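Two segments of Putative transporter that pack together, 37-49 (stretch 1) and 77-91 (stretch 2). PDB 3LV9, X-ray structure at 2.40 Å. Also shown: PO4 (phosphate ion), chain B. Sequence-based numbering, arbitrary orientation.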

# COMPACT_ATOMS: atom_id res chain seq x y z
N CYS A 37 -10.54 -9.45 -7.97
CA CYS A 37 -9.61 -10.31 -8.67
C CYS A 37 -9.38 -9.75 -10.06
O CYS A 37 -10.32 -9.36 -10.73
CB CYS A 37 -10.19 -11.73 -8.84
SG CYS A 37 -8.89 -12.98 -8.69
N ILE A 38 -8.14 -9.75 -10.50
CA ILE A 38 -7.84 -9.55 -11.87
C ILE A 38 -7.93 -10.91 -12.54
O ILE A 38 -7.18 -11.81 -12.18
CB ILE A 38 -6.42 -9.04 -12.03
CG1 ILE A 38 -6.29 -7.63 -11.43
CG2 ILE A 38 -6.07 -8.97 -13.51
CD1 ILE A 38 -4.98 -6.99 -11.69
N TYR A 39 -8.80 -11.09 -13.52
CA TYR A 39 -8.86 -12.38 -14.22
C TYR A 39 -7.79 -12.41 -15.32
O TYR A 39 -7.47 -11.38 -15.90
CB TYR A 39 -10.26 -12.64 -14.81
CG TYR A 39 -11.35 -12.72 -13.75
CD1 TYR A 39 -11.79 -13.94 -13.28
CD2 TYR A 39 -11.96 -11.59 -13.26
CE1 TYR A 39 -12.78 -14.03 -12.33
CE2 TYR A 39 -12.97 -11.68 -12.28
CZ TYR A 39 -13.34 -12.90 -11.82
OH TYR A 39 -14.31 -13.02 -10.86
N GLU A 40 -7.24 -13.58 -15.63
CA GLU A 40 -6.21 -13.59 -16.68
C GLU A 40 -6.76 -13.12 -18.04
O GLU A 40 -6.00 -12.67 -18.87
CB GLU A 40 -5.42 -14.94 -16.78
CG GLU A 40 -6.20 -16.15 -17.16
CD GLU A 40 -5.34 -17.44 -17.27
OE1 GLU A 40 -4.08 -17.42 -17.23
OE2 GLU A 40 -5.95 -18.51 -17.39
N SER A 41 -8.06 -13.21 -18.24
CA SER A 41 -8.65 -12.80 -19.50
C SER A 41 -9.18 -11.38 -19.50
O SER A 41 -9.80 -10.99 -20.45
CB SER A 41 -9.79 -13.74 -19.87
OG SER A 41 -9.86 -13.86 -21.28
N ASP A 42 -8.96 -10.60 -18.45
CA ASP A 42 -9.43 -9.20 -18.46
C ASP A 42 -8.64 -8.37 -19.46
O ASP A 42 -7.43 -8.61 -19.67
CB ASP A 42 -9.22 -8.56 -17.11
CG ASP A 42 -10.22 -9.01 -16.07
OD1 ASP A 42 -11.29 -9.59 -16.41
OD2 ASP A 42 -9.94 -8.73 -14.89
N SER A 43 -9.29 -7.37 -20.06
CA SER A 43 -8.61 -6.49 -20.97
C SER A 43 -7.75 -5.59 -20.14
O SER A 43 -7.96 -5.46 -18.92
CB SER A 43 -9.60 -5.64 -21.73
OG SER A 43 -10.27 -4.76 -20.86
N GLU A 44 -6.79 -4.98 -20.79
CA GLU A 44 -5.89 -4.05 -20.13
C GLU A 44 -6.64 -2.80 -19.70
O GLU A 44 -6.39 -2.24 -18.62
CB GLU A 44 -4.66 -3.76 -21.02
CG GLU A 44 -3.76 -5.01 -21.08
CD GLU A 44 -2.54 -4.97 -22.02
OE1 GLU A 44 -1.90 -3.91 -22.16
OE2 GLU A 44 -2.22 -6.07 -22.54
N GLU A 45 -7.61 -2.40 -20.51
CA GLU A 45 -8.43 -1.25 -20.15
C GLU A 45 -9.14 -1.50 -18.82
O GLU A 45 -9.16 -0.65 -17.92
CB GLU A 45 -9.44 -0.97 -21.27
CG GLU A 45 -8.83 -0.33 -22.52
CD GLU A 45 -8.29 1.06 -22.16
OE1 GLU A 45 -9.15 1.96 -21.94
OE2 GLU A 45 -7.04 1.23 -22.02
N LYS A 46 -9.72 -2.68 -18.69
CA LYS A 46 -10.48 -3.03 -17.48
C LYS A 46 -9.60 -3.01 -16.27
O LYS A 46 -10.00 -2.49 -15.23
CB LYS A 46 -11.11 -4.40 -17.64
CG LYS A 46 -11.72 -4.97 -16.35
CD LYS A 46 -12.61 -6.15 -16.70
CE LYS A 46 -13.12 -6.91 -15.46
NZ LYS A 46 -13.76 -8.29 -15.79
N ILE A 47 -8.38 -3.53 -16.40
CA ILE A 47 -7.43 -3.60 -15.30
C ILE A 47 -7.06 -2.20 -14.80
O ILE A 47 -7.15 -1.90 -13.62
CB ILE A 47 -6.16 -4.37 -15.72
CG1 ILE A 47 -6.50 -5.85 -15.94
CG2 ILE A 47 -5.04 -4.18 -14.73
CD1 ILE A 47 -5.30 -6.70 -16.48
N LEU A 48 -6.69 -1.31 -15.70
CA LEU A 48 -6.36 0.04 -15.28
C LEU A 48 -7.57 0.71 -14.67
O LEU A 48 -7.44 1.44 -13.69
CB LEU A 48 -5.89 0.85 -16.46
CG LEU A 48 -4.63 0.25 -17.08
CD1 LEU A 48 -4.21 1.04 -18.33
CD2 LEU A 48 -3.51 0.16 -16.07
N ALA A 49 -8.74 0.45 -15.22
CA ALA A 49 -9.95 1.09 -14.66
C ALA A 49 -10.18 0.67 -13.20
O ALA A 49 -10.53 1.51 -12.35
CB ALA A 49 -11.17 0.81 -15.49
N ASP A 77 4.44 -3.22 -10.49
CA ASP A 77 4.77 -4.15 -11.54
C ASP A 77 3.81 -4.05 -12.74
O ASP A 77 4.27 -4.00 -13.87
CB ASP A 77 4.75 -5.57 -11.00
CG ASP A 77 5.57 -5.75 -9.76
OD1 ASP A 77 6.33 -4.83 -9.39
OD2 ASP A 77 5.45 -6.83 -9.17
N LEU A 78 2.51 -4.01 -12.50
CA LEU A 78 1.54 -3.89 -13.58
C LEU A 78 1.83 -2.61 -14.38
O LEU A 78 1.87 -2.60 -15.63
CB LEU A 78 0.10 -3.83 -13.07
CG LEU A 78 -0.76 -5.10 -12.90
CD1 LEU A 78 -2.06 -4.78 -12.14
CD2 LEU A 78 -1.14 -5.76 -14.17
N TYR A 79 2.00 -1.51 -13.65
CA TYR A 79 2.11 -0.19 -14.27
C TYR A 79 3.45 -0.12 -15.01
O TYR A 79 3.50 0.35 -16.15
CB TYR A 79 2.01 0.93 -13.23
CG TYR A 79 0.62 1.33 -12.71
CD1 TYR A 79 -0.49 1.28 -13.53
CD2 TYR A 79 0.44 1.83 -11.42
CE1 TYR A 79 -1.72 1.69 -13.09
CE2 TYR A 79 -0.80 2.24 -10.98
CZ TYR A 79 -1.88 2.15 -11.83
OH TYR A 79 -3.14 2.53 -11.47
N ASN A 80 4.52 -0.63 -14.41
CA ASN A 80 5.80 -0.65 -15.13
C ASN A 80 5.74 -1.49 -16.42
O ASN A 80 6.38 -1.11 -17.41
CB ASN A 80 6.94 -1.17 -14.24
CG ASN A 80 7.36 -0.16 -13.16
OD1 ASN A 80 7.18 1.05 -13.32
ND2 ASN A 80 7.93 -0.66 -12.05
N GLN A 81 4.98 -2.58 -16.46
CA GLN A 81 4.85 -3.33 -17.71
C GLN A 81 4.20 -2.46 -18.75
O GLN A 81 4.64 -2.39 -19.88
CB GLN A 81 4.01 -4.60 -17.54
CG GLN A 81 4.78 -5.77 -17.02
CD GLN A 81 3.99 -7.08 -17.08
OE1 GLN A 81 2.73 -7.08 -17.14
NE2 GLN A 81 4.72 -8.20 -17.07
N LYS A 82 3.14 -1.78 -18.37
CA LYS A 82 2.31 -1.10 -19.34
C LYS A 82 3.04 0.11 -19.88
O LYS A 82 2.95 0.42 -21.07
CB LYS A 82 0.98 -0.66 -18.73
CG LYS A 82 0.04 0.03 -19.71
CD LYS A 82 -0.59 -0.94 -20.68
CE LYS A 82 -1.53 -0.25 -21.65
NZ LYS A 82 -1.87 -1.19 -22.79
N ILE A 83 3.72 0.79 -18.99
CA ILE A 83 4.45 1.98 -19.36
C ILE A 83 5.63 1.61 -20.24
O ILE A 83 5.83 2.20 -21.29
CB ILE A 83 5.05 2.71 -18.14
CG1 ILE A 83 3.97 3.38 -17.29
CG2 ILE A 83 6.08 3.77 -18.62
CD1 ILE A 83 4.51 3.99 -15.99
N ASN A 84 6.42 0.63 -19.81
CA ASN A 84 7.63 0.28 -20.54
C ASN A 84 7.33 -0.41 -21.90
O ASN A 84 7.97 -0.07 -22.91
CB ASN A 84 8.55 -0.55 -19.65
CG ASN A 84 8.96 0.20 -18.35
OD1 ASN A 84 8.64 1.39 -18.13
ND2 ASN A 84 9.69 -0.52 -17.47
N GLU A 85 6.33 -1.30 -21.93
CA GLU A 85 6.05 -2.10 -23.15
C GLU A 85 4.69 -1.97 -23.82
O GLU A 85 4.46 -2.56 -24.86
CB GLU A 85 6.27 -3.55 -22.81
CG GLU A 85 7.57 -3.73 -22.02
CD GLU A 85 7.97 -5.16 -21.91
OE1 GLU A 85 7.57 -5.79 -20.88
OE2 GLU A 85 8.65 -5.64 -22.87
N ASN A 86 3.78 -1.20 -23.23
CA ASN A 86 2.39 -1.11 -23.69
C ASN A 86 1.75 -2.48 -23.79
O ASN A 86 0.97 -2.74 -24.68
CB ASN A 86 2.30 -0.34 -25.01
CG ASN A 86 0.92 0.36 -25.21
OD1 ASN A 86 -0.02 0.26 -24.38
ND2 ASN A 86 0.82 1.12 -26.30
N LYS A 87 2.07 -3.35 -22.85
CA LYS A 87 1.41 -4.62 -22.74
C LYS A 87 1.59 -5.19 -21.32
O LYS A 87 2.65 -5.12 -20.72
CB LYS A 87 1.96 -5.55 -23.82
CG LYS A 87 1.62 -7.02 -23.62
CD LYS A 87 2.00 -7.87 -24.86
CE LYS A 87 2.17 -9.34 -24.53
NZ LYS A 87 0.97 -10.13 -24.90
N ILE A 88 0.52 -5.76 -20.80
CA ILE A 88 0.55 -6.43 -19.53
C ILE A 88 0.63 -7.92 -19.79
O ILE A 88 -0.17 -8.46 -20.56
CB ILE A 88 -0.67 -6.10 -18.70
CG1 ILE A 88 -0.60 -4.63 -18.25
CG2 ILE A 88 -0.70 -6.97 -17.45
CD1 ILE A 88 -1.99 -3.95 -17.99
N GLU A 89 1.66 -8.54 -19.20
CA GLU A 89 1.89 -9.98 -19.23
C GLU A 89 1.86 -10.56 -17.77
O GLU A 89 2.89 -10.67 -17.11
CB GLU A 89 3.24 -10.30 -19.94
N LEU A 90 0.69 -10.96 -17.29
CA LEU A 90 0.51 -11.29 -15.86
C LEU A 90 1.48 -12.35 -15.32
O LEU A 90 2.05 -12.24 -14.22
CB LEU A 90 -0.93 -11.71 -15.62
CG LEU A 90 -1.94 -10.57 -15.79
CD1 LEU A 90 -3.26 -11.15 -16.04
CD2 LEU A 90 -2.00 -9.66 -14.57
N GLU A 91 1.67 -13.39 -16.12
CA GLU A 91 2.56 -14.51 -15.80
C GLU A 91 3.97 -14.09 -15.42
O GLU A 91 4.61 -14.75 -14.61
CB GLU A 91 2.60 -15.52 -16.97
CG GLU A 91 2.81 -14.90 -18.41
CD GLU A 91 1.60 -14.10 -19.00
OE1 GLU A 91 0.41 -14.41 -18.69
OE2 GLU A 91 1.86 -13.17 -19.80
P PO4 B . -16.56 -10.63 -10.31
O1 PO4 B . -18.07 -10.47 -10.38
O2 PO4 B . -16.27 -12.07 -10.02
O3 PO4 B . -15.89 -10.31 -11.62
O4 PO4 B . -16.08 -9.69 -9.23
O HOH W 1 -2.48 -8.68 -21.63

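The apolar centre of the contact is built from branched aliphatic side chains of both stretches. Leu-78, in the helix of stretch 2, directs its CA-to-CB bond toward stretch 1 and places CD1 3.7 Å from CD1 of Ile-38 and 4.0 Å from CG2 of Ile-47. One methyl group thus touches a strand residue and a helix residue of stretch 1 at once. Ile-38 and Ile-47 share the same m, t rotamer, and in both the CA-to-CB bond points toward stretch 2. All three residues are buried, a setting that suits side chains with no polar group to satisfy.

Ile-88 and Leu-90, which follow the helix of stretch 2, extend this centre. CD1 of Ile-88 lies 4.5 Å from CG2 of Ile-47 and 3.7 Å from CG of Glu-44, so that it packs against the aliphatic part of the acidic side chain. Both methyl groups of Leu-90 lie near CG2 of Ile-38, CD2 at 4.3 Å and CD1 at 4.4 Å, and CD1 also rests 3.9 Å from CA of Glu-40, within the type I turn from Tyr-39 to Asp-42. Glu-40 itself contributes little more than backbone and CB here, and its carboxylate is engaged elsewhere in the structure.

Along the helix of stretch 1, Leu-48 leaves its backbone sideways, but the end of its side chain comes nearer to stretch 2. Its CD2 meets CE1 of Tyr-79 at 3.8 Å, at the edge of the ring and near its plane. The helix axes approach no closer than 11.8 Å and cross at -134°, and side chains, among them Ile-47 and Leu-78, fill the space between them.

The polar edge centres on Glu-44, which has the largest area covered by the other stretch. Its m, t side chain carries the carboxylate out to Lys-82, whose NZ donates to OE1 of Glu-44 at 2.8 Å in a salt bridge. The same NZ donates to OD1 of Asn-86 at 2.8 Å, a bond that ties the lysine to the residue where positive phi ends the helical conformation. The backbone beyond this point also meets the carboxylate: N of Ile-88 makes a weak hydrogen bond to OE2 of Glu-44 at 3.3 Å, nearly straight at 168°. A water bridges the same two residues, donating to OE2 of Glu-44 at 2.8 Å and to O of Ile-88 at 2.6 Å. Glu-44 therefore joins the layers of the contact, its aliphatic portion against Ile-88 and its charged end among donors. Altogether the two stretches bury 544 Å², both sides summed.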